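Cysteine protease-like VirA (Shigella flexneri, PDB 3EB8) is a secreted virulence effector that promotes bacterial entry into epithelial cells and later spreading, and despite its name is probably not a protease. Local coordinates at residues D225-A231 and V327-P333; F137-D143 and T233-Q238; I278-V284 and A299-S305. One frame throughout, in Å; residues are numbered along the deposited sequence.

Interaction 1: D225-A231 and V327-P333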
loop_
_atom_site.group_PDB
_atom_site.type_symbol
_atom_site.label_atom_id
_atom_site.label_comp_id
_atom_site.label_asym_id
_atom_site.label_seq_id
_atom_site.Cartn_x
_atom_site.Cartn_y
_atom_site.Cartn_z
ATOM N N ASP A 225 -4.739 -1.031 -21.901
ATOM C CA ASP A 225 -4.199 0.285 -21.648
ATOM C C ASP A 225 -2.759 0.154 -21.133
ATOM O O ASP A 225 -2.532 -0.310 -20.024
ATOM C CB ASP A 225 -5.093 1.049 -20.664
ATOM C CG ASP A 225 -4.600 2.442 -20.392
ATOM O OD1 ASP A 225 -3.500 2.805 -20.866
ATOM O OD2 ASP A 225 -5.318 3.178 -19.698
ATOM N N PRO A 226 -1.777 0.576 -21.949
ATOM C CA PRO A 226 -0.375 0.423 -21.557
ATOM C C PRO A 226 -0.082 1.169 -20.263
ATOM O O PRO A 226 0.787 0.771 -19.506
ATOM C CB PRO A 226 0.394 1.045 -22.718
ATOM C CG PRO A 226 -0.573 1.086 -23.853
ATOM C CD PRO A 226 -1.915 1.297 -23.222
ATOM N N ALA A 227 -0.813 2.232 -19.990
ATOM C CA ALA A 227 -0.571 2.949 -18.760
ATOM C C ALA A 227 -0.998 2.078 -17.586
ATOM O O ALA A 227 -0.363 2.078 -16.542
ATOM C CB ALA A 227 -1.304 4.284 -18.746
ATOM N N PHE A 228 -2.072 1.318 -17.775
ATOM C CA PHE A 228 -2.511 0.394 -16.750
ATOM C C PHE A 228 -1.500 -0.750 -16.547
ATOM O O PHE A 228 -1.160 -1.097 -15.417
ATOM C CB PHE A 228 -3.902 -0.180 -17.039
ATOM C CG PHE A 228 -4.322 -1.197 -16.026
ATOM C CD1 PHE A 228 -4.814 -0.797 -14.791
ATOM C CD2 PHE A 228 -4.137 -2.554 -16.270
ATOM C CE1 PHE A 228 -5.151 -1.741 -13.820
ATOM C CE2 PHE A 228 -4.481 -3.503 -15.313
ATOM C CZ PHE A 228 -4.987 -3.103 -14.081
ATOM N N ILE A 229 -1.027 -1.334 -17.641
ATOM C CA ILE A 229 -0.024 -2.388 -17.530
ATOM C C ILE A 229 1.188 -1.854 -16.775
ATOM O O ILE A 229 1.748 -2.518 -15.904
ATOM C CB ILE A 229 0.418 -2.894 -18.917
ATOM C CG1 ILE A 229 -0.787 -3.455 -19.683
ATOM C CG2 ILE A 229 1.537 -3.922 -18.777
ATOM C CD1 ILE A 229 -1.604 -4.484 -18.886
ATOM N N SER A 230 1.552 -0.623 -17.107
ATOM C CA SER A 230 2.682 0.049 -16.501
ATOM C C SER A 230 2.440 0.240 -15.016
ATOM O O SER A 230 3.343 0.019 -14.210
ATOM C CB SER A 230 2.928 1.400 -17.193
ATOM O OG SER A 230 3.394 1.227 -18.525
ATOM N N ALA A 231 1.217 0.634 -14.659
ATOM C CA ALA A 231 0.855 0.868 -13.258
ATOM C C ALA A 231 0.878 -0.426 -12.435
ATOM O O ALA A 231 1.448 -0.478 -11.338
ATOM C CB ALA A 231 -0.505 1.508 -13.168
ATOM N N VAL A 327 0.381 7.192 -12.249
ATOM C CA VAL A 327 0.929 6.816 -13.541
ATOM C C VAL A 327 0.141 7.501 -14.651
ATOM O O VAL A 327 -1.056 7.233 -14.822
ATOM C CB VAL A 327 0.866 5.301 -13.773
ATOM C CG1 VAL A 327 1.522 4.968 -15.115
ATOM C CG2 VAL A 327 1.524 4.551 -12.618
ATOM N N HIS A 328 0.813 8.381 -15.398
ATOM C CA HIS A 328 0.173 9.189 -16.439
ATOM C C HIS A 328 -0.287 8.349 -17.649
ATOM O O HIS A 328 0.237 7.266 -17.919
ATOM C CB HIS A 328 1.099 10.354 -16.867
ATOM C CG HIS A 328 2.166 9.965 -17.847
ATOM N ND1 HIS A 328 3.485 9.772 -17.483
ATOM C CD2 HIS A 328 2.108 9.720 -19.179
ATOM C CE1 HIS A 328 4.191 9.422 -18.545
ATOM N NE2 HIS A 328 3.378 9.379 -19.587
ATOM N N ALA A 329 -1.257 8.874 -18.382
ATOM C CA ALA A 329 -1.916 8.159 -19.485
ATOM C C ALA A 329 -1.030 7.563 -20.581
ATOM O O ALA A 329 -1.330 6.500 -21.136
ATOM C CB ALA A 329 -2.951 9.058 -20.115
ATOM N N GLY A 330 0.040 8.242 -20.949
ATOM C CA GLY A 330 0.850 7.696 -22.030
ATOM C C GLY A 330 2.024 6.803 -21.633
ATOM O O GLY A 330 2.920 6.570 -22.458
ATOM N N THR A 331 2.042 6.306 -20.395
ATOM C CA THR A 331 3.227 5.588 -19.918
ATOM C C THR A 331 3.426 4.266 -20.639
ATOM O O THR A 331 2.495 3.467 -20.756
ATOM C CB THR A 331 3.183 5.263 -18.395
ATOM O OG1 THR A 331 2.995 6.458 -17.634
ATOM C CG2 THR A 331 4.495 4.611 -17.968
ATOM N N LEU A 332 4.646 4.025 -21.101
ATOM C CA LEU A 332 4.972 2.762 -21.755
ATOM C C LEU A 332 5.520 1.745 -20.758
ATOM O O LEU A 332 6.330 2.089 -19.902
ATOM C CB LEU A 332 5.962 2.983 -22.904
ATOM C CG LEU A 332 5.444 3.915 -24.007
ATOM C CD1 LEU A 332 6.526 4.139 -25.047
ATOM C CD2 LEU A 332 4.149 3.383 -24.634
ATOM N N PRO A 333 5.066 0.486 -20.867
ATOM C CA PRO A 333 5.480 -0.583 -19.969
ATOM C C PRO A 333 6.930 -1.009 -20.233
ATOM O O PRO A 333 7.160 -2.033 -20.860
ATOM C CB PRO A 333 4.513 -1.731 -20.313
ATOM C CG PRO A 333 3.491 -1.163 -21.184
ATOM C CD PRO A 333 4.091 0.015 -21.859
#
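No hydrogen bond joins 225-231 to 327-333; the clearest polar bonds of the side chains lie within each segment or, for Asp225 OD2, go to Tyr300 OH. Asp225 is the N-cap of the helix that starts at Pro226: its OD1 accepts from Ala227 N at 2.9 Å. Ser230 OG turns back to donate to Pro226 O (2.8 Å), the carbonyl one turn earlier. In the loop, a type I turn from His328 to Thr331 is closed by Thr331 N to His328 O (3.2 Å), and Thr331 OG1 donates to the same His328 O (2.9 Å). Contact between the two is therefore by shape. Pro333 lies along the helix, its CD 3.9 Å from Pro226 CB and its CB 4.0 Å from Ile229 CG2, and Ser230 OG is 3.6 Å from Pro333 CG. Val327 fills the other end, with CG2 3.7 Å from Ala231 CB. Between them the small Ala227 lets the turn come close: its CB is 3.3 Å from Ala329 O and 3.5 Å from His328 O. The arrangement is a capped helix N terminus with a strand-to-helix connection, from strand 315-327 to helix 335-341, wrapped along its first two turns.

Interaction 2: F137-D143 and T233-Q238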
loop_
_atom_site.group_PDB
_atom_site.type_symbol
_atom_site.label_atom_id
_atom_site.label_comp_id
_atom_site.label_asym_id
_atom_site.label_seq_id
_atom_site.Cartn_x
_atom_site.Cartn_y
_atom_site.Cartn_z
ATOM N N PHE A 137 13.882 0.555 -11.925
ATOM C CA PHE A 137 12.908 -0.384 -12.486
ATOM C C PHE A 137 13.535 -1.438 -13.389
ATOM O O PHE A 137 12.827 -2.145 -14.103
ATOM C CB PHE A 137 11.780 0.348 -13.232
ATOM C CG PHE A 137 10.902 1.163 -12.336
ATOM C CD1 PHE A 137 11.146 2.523 -12.148
ATOM C CD2 PHE A 137 9.835 0.569 -11.663
ATOM C CE1 PHE A 137 10.340 3.277 -11.292
ATOM C CE2 PHE A 137 9.021 1.316 -10.813
ATOM C CZ PHE A 137 9.278 2.663 -10.619
ATOM N N ASN A 138 14.859 -1.553 -13.359
ATOM C CA ASN A 138 15.528 -2.587 -14.143
ATOM C C ASN A 138 14.967 -3.992 -13.893
ATOM O O ASN A 138 14.796 -4.773 -14.824
ATOM C CB ASN A 138 17.040 -2.588 -13.889
ATOM C CG ASN A 138 17.807 -1.773 -14.918
ATOM O OD1 ASN A 138 17.224 -0.980 -15.669
ATOM N ND2 ASN A 138 19.127 -1.960 -14.957
ATOM N N SER A 139 14.676 -4.314 -12.639
ATOM C CA SER A 139 14.288 -5.674 -12.311
ATOM C C SER A 139 12.779 -5.910 -12.336
ATOM O O SER A 139 12.321 -6.986 -11.942
ATOM C CB SER A 139 14.852 -6.076 -10.951
ATOM O OG SER A 139 14.287 -5.298 -9.918
ATOM N N VAL A 140 12.017 -4.926 -12.823
ATOM C CA VAL A 140 10.568 -4.945 -12.664
ATOM C C VAL A 140 9.867 -6.178 -13.251
ATOM O O VAL A 140 8.990 -6.739 -12.605
ATOM C CB VAL A 140 9.904 -3.642 -13.170
ATOM C CG1 VAL A 140 10.020 -3.528 -14.656
ATOM C CG2 VAL A 140 8.448 -3.605 -12.758
ATOM N N TRP A 141 10.245 -6.600 -14.456
ATOM C CA TRP A 141 9.643 -7.797 -15.057
ATOM C C TRP A 141 9.884 -9.064 -14.219
ATOM O O TRP A 141 8.969 -9.856 -14.016
ATOM C CB TRP A 141 10.154 -8.060 -16.483
ATOM C CG TRP A 141 9.993 -6.949 -17.488
ATOM C CD1 TRP A 141 10.762 -6.745 -18.600
ATOM C CD2 TRP A 141 9.003 -5.909 -17.490
ATOM N NE1 TRP A 141 10.319 -5.645 -19.288
ATOM C CE2 TRP A 141 9.248 -5.105 -18.625
ATOM C CE3 TRP A 141 7.946 -5.571 -16.637
ATOM C CZ2 TRP A 141 8.470 -3.987 -18.931
ATOM C CZ3 TRP A 141 7.170 -4.455 -16.942
ATOM C CH2 TRP A 141 7.439 -3.676 -18.078
ATOM N N HIS A 142 11.112 -9.263 -13.749
ATOM C CA HIS A 142 11.418 -10.443 -12.939
ATOM C C HIS A 142 10.760 -10.343 -11.571
ATOM O O HIS A 142 10.337 -11.347 -11.005
ATOM C CB HIS A 142 12.933 -10.641 -12.789
ATOM C CG HIS A 142 13.644 -10.865 -14.087
ATOM N ND1 HIS A 142 13.658 -9.931 -15.101
ATOM C CD2 HIS A 142 14.367 -11.919 -14.535
ATOM C CE1 HIS A 142 14.355 -10.399 -16.120
ATOM N NE2 HIS A 142 14.797 -11.604 -15.802
ATOM N N ASP A 143 10.675 -9.122 -11.052
ATOM C CA ASP A 143 9.980 -8.859 -9.799
ATOM C C ASP A 143 8.499 -9.281 -9.842
ATOM O O ASP A 143 8.028 -9.996 -8.964
ATOM C CB ASP A 143 10.131 -7.385 -9.407
ATOM C CG ASP A 143 11.563 -7.030 -9.055
ATOM O OD1 ASP A 143 12.335 -7.967 -8.750
ATOM O OD2 ASP A 143 11.926 -5.828 -9.085
ATOM N N THR A 233 2.445 -3.364 -13.204
ATOM C CA THR A 233 3.769 -3.987 -13.129
ATOM C C THR A 233 4.722 -3.178 -12.265
ATOM O O THR A 233 5.462 -3.725 -11.468
ATOM C CB THR A 233 4.391 -4.266 -14.530
ATOM O OG1 THR A 233 4.549 -3.043 -15.262
ATOM C CG2 THR A 233 3.498 -5.213 -15.325
ATOM N N SER A 234 4.674 -1.864 -12.396
ATOM C CA SER A 234 5.572 -1.027 -11.624
ATOM C C SER A 234 5.419 -1.263 -10.127
ATOM O O SER A 234 6.379 -1.069 -9.370
ATOM C CB SER A 234 5.326 0.445 -11.932
ATOM O OG SER A 234 4.132 0.902 -11.335
ATOM N N ALA A 235 4.216 -1.663 -9.712
ATOM C CA ALA A 235 3.886 -1.813 -8.295
ATOM C C ALA A 235 4.724 -2.890 -7.610
ATOM O O ALA A 235 4.844 -2.904 -6.390
ATOM C CB ALA A 235 2.383 -2.103 -8.094
ATOM N N PHE A 236 5.292 -3.789 -8.410
ATOM C CA PHE A 236 6.064 -4.913 -7.885
ATOM C C PHE A 236 7.584 -4.644 -7.832
ATOM O O PHE A 236 8.326 -5.449 -7.283
ATOM C CB PHE A 236 5.776 -6.197 -8.685
ATOM C CG PHE A 236 4.377 -6.729 -8.515
ATOM C CD1 PHE A 236 3.332 -6.233 -9.277
ATOM C CD2 PHE A 236 4.108 -7.737 -7.591
ATOM C CE1 PHE A 236 2.042 -6.729 -9.116
ATOM C CE2 PHE A 236 2.818 -8.233 -7.429
ATOM C CZ PHE A 236 1.785 -7.731 -8.193
ATOM N N TRP A 237 8.058 -3.532 -8.403
ATOM C CA TRP A 237 9.503 -3.293 -8.383
ATOM C C TRP A 237 10.079 -3.380 -6.939
ATOM O O TRP A 237 9.582 -2.727 -6.015
ATOM C CB TRP A 237 9.890 -1.975 -9.080
ATOM C CG TRP A 237 11.399 -1.798 -9.171
ATOM C CD1 TRP A 237 12.319 -2.749 -9.539
ATOM C CD2 TRP A 237 12.147 -0.618 -8.883
ATOM N NE1 TRP A 237 13.581 -2.233 -9.493
ATOM C CE2 TRP A 237 13.512 -0.927 -9.092
ATOM C CE3 TRP A 237 11.798 0.684 -8.492
ATOM C CZ2 TRP A 237 14.538 0.017 -8.918
ATOM C CZ3 TRP A 237 12.824 1.627 -8.318
ATOM C CH2 TRP A 237 14.182 1.278 -8.527
ATOM N N GLN A 238 11.116 -4.194 -6.751
ATOM C CA GLN A 238 11.597 -4.506 -5.401
ATOM C C GLN A 238 12.108 -3.294 -4.616
ATOM O O GLN A 238 12.052 -3.284 -3.393
ATOM C CB GLN A 238 12.676 -5.579 -5.463
ATOM C CG GLN A 238 13.849 -5.232 -6.374
ATOM C CD GLN A 238 14.928 -6.313 -6.372
ATOM O OE1 GLN A 238 15.063 -7.087 -7.332
ATOM N NE2 GLN A 238 15.691 -6.381 -5.282
#
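Trp237 loses the most surface here, and Phe137 lies against its indole. Phe137 CA sits over the five-membered ring of Trp237, 3.5 Å from its centroid and 11° off the normal, a CH-pi contact. The Phe137 ring meets the six-membered ring obliquely, centroids 4.4 Å apart and planes at 33°, and Phe137 CD2 reaches Trp237 CB at 3.6 Å. The neighbouring CE2 of Phe137, at the ring edge, is 3.8 Å from Ser234 O. Asp143, third in buried area, lies at the edge of the same indole, its OD2 3.1 Å from Trp237 CD1. Asp143 OD2 accepts two hydrogen bonds, from Gln238 N across the contact (3.0 Å, 160°) and from Ser139 OG one helical turn earlier (2.6 Å), so a single carboxylate joins the start of helix 140-149 to the chain leaving helix 226-234. Val140 fills the middle, its CG2 3.3 Å from Thr233 O and 4.3 Å from Trp237 CB. Leu338 of helix 335-341 touches Phe137, Val140 and Ser234, while Phe236 packs on Ile144 and Ile148 of helix 140-149 and on Ile279, so the junction of helices 140-149 and 226-234 is bordered by helix 335-341 and by strand 274-283 of the mixed sheet.

Interaction 3: I278-V284 and A299-S305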
loop_
_atom_site.group_PDB
_atom_site.type_symbol
_atom_site.label_atom_id
_atom_site.label_comp_id
_atom_site.label_asym_id
_atom_site.label_seq_id
_atom_site.Cartn_x
_atom_site.Cartn_y
_atom_site.Cartn_z
ATOM N N ILE A 278 0.119 -5.815 -1.377
ATOM C CA ILE A 278 -1.265 -5.393 -1.519
ATOM C C ILE A 278 -1.302 -4.159 -2.416
ATOM O O ILE A 278 -0.829 -3.079 -2.049
ATOM C CB ILE A 278 -1.982 -5.114 -0.169
ATOM C CG1 ILE A 278 -2.454 -6.420 0.494
ATOM C CG2 ILE A 278 -3.256 -4.306 -0.409
ATOM C CD1 ILE A 278 -1.375 -7.344 0.912
ATOM N N ILE A 279 -1.879 -4.338 -3.596
ATOM C CA ILE A 279 -1.853 -3.331 -4.639
ATOM C C ILE A 279 -3.252 -2.828 -4.968
ATOM O O ILE A 279 -4.106 -3.582 -5.404
ATOM C CB ILE A 279 -1.178 -3.903 -5.902
ATOM C CG1 ILE A 279 0.301 -4.168 -5.598
ATOM C CG2 ILE A 279 -1.345 -2.945 -7.089
ATOM C CD1 ILE A 279 0.963 -5.144 -6.554
ATOM N N LYS A 280 -3.484 -1.549 -4.730
ATOM C CA LYS A 280 -4.753 -0.932 -5.097
ATOM C C LYS A 280 -4.528 0.080 -6.214
ATOM O O LYS A 280 -3.657 0.940 -6.105
ATOM C CB LYS A 280 -5.419 -0.270 -3.892
ATOM C CG LYS A 280 -5.895 -1.271 -2.846
ATOM C CD LYS A 280 -7.294 -0.926 -2.337
ATOM C CE LYS A 280 -7.970 -2.145 -1.703
ATOM N NZ LYS A 280 -9.427 -1.963 -1.420
ATOM N N ILE A 281 -5.296 -0.052 -7.296
ATOM C CA ILE A 281 -5.169 0.812 -8.456
ATOM C C ILE A 281 -6.519 1.414 -8.749
ATOM O O ILE A 281 -7.526 0.697 -8.760
ATOM C CB ILE A 281 -4.671 0.034 -9.719
ATOM C CG1 ILE A 281 -3.307 -0.595 -9.461
ATOM C CG2 ILE A 281 -4.576 0.962 -10.917
ATOM C CD1 ILE A 281 -2.905 -1.663 -10.424
ATOM N N ASN A 282 -6.527 2.730 -8.984
ATOM C CA ASN A 282 -7.715 3.471 -9.363
ATOM C C ASN A 282 -7.433 4.383 -10.555
ATOM O O ASN A 282 -6.316 4.859 -10.728
ATOM C CB ASN A 282 -8.226 4.293 -8.184
ATOM C CG ASN A 282 -8.737 3.416 -7.056
ATOM O OD1 ASN A 282 -9.805 2.820 -7.164
ATOM N ND2 ASN A 282 -7.970 3.319 -5.973
ATOM N N ALA A 283 -8.442 4.609 -11.386
ATOM C CA ALA A 283 -8.295 5.504 -12.511
ATOM C C ALA A 283 -8.441 6.907 -11.958
ATOM O O ALA A 283 -9.083 7.080 -10.941
ATOM C CB ALA A 283 -9.366 5.212 -13.541
ATOM N N VAL A 284 -7.826 7.903 -12.586
ATOM C CA VAL A 284 -7.972 9.273 -12.104
ATOM C C VAL A 284 -9.256 9.886 -12.666
ATOM O O VAL A 284 -10.053 10.514 -11.936
ATOM C CB VAL A 284 -6.768 10.155 -12.485
ATOM C CG1 VAL A 284 -7.088 11.660 -12.269
ATOM C CG2 VAL A 284 -5.538 9.743 -11.690
ATOM N N ALA A 299 -5.525 8.079 -16.631
ATOM C CA ALA A 299 -4.391 7.911 -15.708
ATOM C C ALA A 299 -4.730 7.060 -14.472
ATOM O O ALA A 299 -5.900 6.817 -14.181
ATOM C CB ALA A 299 -3.842 9.273 -15.276
ATOM N N TYR A 300 -3.702 6.622 -13.743
ATOM C CA TYR A 300 -3.898 5.684 -12.628
ATOM C C TYR A 300 -3.234 6.120 -11.329
ATOM O O TYR A 300 -2.115 6.633 -11.318
ATOM C CB TYR A 300 -3.471 4.259 -13.020
ATOM C CG TYR A 300 -4.266 3.739 -14.199
ATOM C CD1 TYR A 300 -3.746 3.788 -15.502
ATOM C CD2 TYR A 300 -5.558 3.236 -14.023
ATOM C CE1 TYR A 300 -4.484 3.343 -16.583
ATOM C CE2 TYR A 300 -6.301 2.785 -15.097
ATOM C CZ TYR A 300 -5.758 2.841 -16.373
ATOM O OH TYR A 300 -6.495 2.395 -17.442
ATOM N N GLU A 301 -3.944 5.927 -10.230
ATOM C CA GLU A 301 -3.348 6.062 -8.912
ATOM C C GLU A 301 -3.015 4.663 -8.419
ATOM O O GLU A 301 -3.872 3.770 -8.410
ATOM C CB GLU A 301 -4.310 6.766 -7.956
ATOM C CG GLU A 301 -4.817 8.092 -8.516
ATOM C CD GLU A 301 -6.038 8.661 -7.789
ATOM O OE1 GLU A 301 -6.208 9.903 -7.819
ATOM O OE2 GLU A 301 -6.824 7.879 -7.205
ATOM N N VAL A 302 -1.766 4.464 -8.027
ATOM C CA VAL A 302 -1.347 3.182 -7.477
ATOM C C VAL A 302 -1.005 3.315 -5.994
ATOM O O VAL A 302 -0.363 4.286 -5.569
ATOM C CB VAL A 302 -0.107 2.665 -8.215
ATOM C CG1 VAL A 302 0.375 1.358 -7.620
ATOM C CG2 VAL A 302 -0.400 2.541 -9.697
ATOM N N SER A 303 -1.457 2.344 -5.210
ATOM C CA SER A 303 -0.966 2.161 -3.861
ATOM C C SER A 303 -0.379 0.762 -3.777
ATOM O O SER A 303 -1.113 -0.226 -3.895
ATOM C CB SER A 303 -2.095 2.289 -2.852
ATOM O OG SER A 303 -1.691 1.716 -1.613
ATOM N N SER A 304 0.937 0.675 -3.589
ATOM C CA SER A 304 1.629 -0.609 -3.523
ATOM C C SER A 304 2.238 -0.818 -2.142
ATOM O O SER A 304 3.218 -0.172 -1.780
ATOM C CB SER A 304 2.722 -0.674 -4.592
ATOM O OG SER A 304 3.322 -1.958 -4.665
ATOM N N SER A 305 1.666 -1.727 -1.367
ATOM C CA SER A 305 2.190 -1.988 -0.037
ATOM C C SER A 305 2.933 -3.295 0.017
ATOM O O SER A 305 2.430 -4.328 -0.420
ATOM C CB SER A 305 1.064 -1.991 0.977
ATOM O OG SER A 305 0.456 -0.720 0.988
HETATM O O HOH W 1 -1.634 -0.785 -1.064
#
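Seven backbone hydrogen bonds join the strands. Ile278 and Ser305 exchange two (both 2.9 Å, between Ile278 N and Ser305 O and between Ser305 N and Ile278 O), as do Lys280 with Ser303 and Asn282 with Glu301; the shortest of these six is Glu301 N to Asn282 O at 2.6 Å. Val284 N to Ala299 O (2.7 Å) adds a seventh at the end. A water donates to Ile278 O and Ser303 OG, 2.6 Å from each, and bonds Ser305 OG at 2.9 Å; Ser303 OG is also bonded to Glu322. CA atoms of the non-hydrogen-bonded pairs add CA-H...O contacts to carbonyls of neighbouring pairs, such as Ile281 CA to Glu301 O (3.2 Å). Packing divides by face. Ile279, Ile281, Ala283, Tyr300, Val302 and Ser304 share one, where Ile281 CG2 meets Tyr300 CD2 at 4.0 Å and Ile281 CG1 meets Val302 CG2 at 4.3 Å; helix 226-234 lies against it. Lys280, Asn282, Glu301 and Ser303 are on the other, with Ile278 and Ser305. The strands run antiparallel at 166°. Sequence-independent backbone bonds hold the strands together, while the alternating side chains give this part of the sheet a largely apolar, helix-covered face and a mostly polar one.

From the N terminus, residues 137-143 come first and wait some 90 residues for 233-238, where interaction 2 closes its loop. Interaction 1 has by then opened at 225-231, earlier on the same helix 226-234, and closes only at 327-333, so the two loops cross. Interaction 3 follows the closure of interaction 2 and is nested inside the loop of interaction 1; its short connection includes the unmodelled residues 285-297. All three touch. Pro333 O lies 3.0 Å from Trp141 CZ2, Tyr300 OH is 2.7 Å from Asp225 OD2, and Ser304 OG is 2.5 Å from Ala235 O. Together the contacts tie helix 226-234 and the residues just after it to helix 140-149, to the mixed sheet and to the loop leading into helix 335-341.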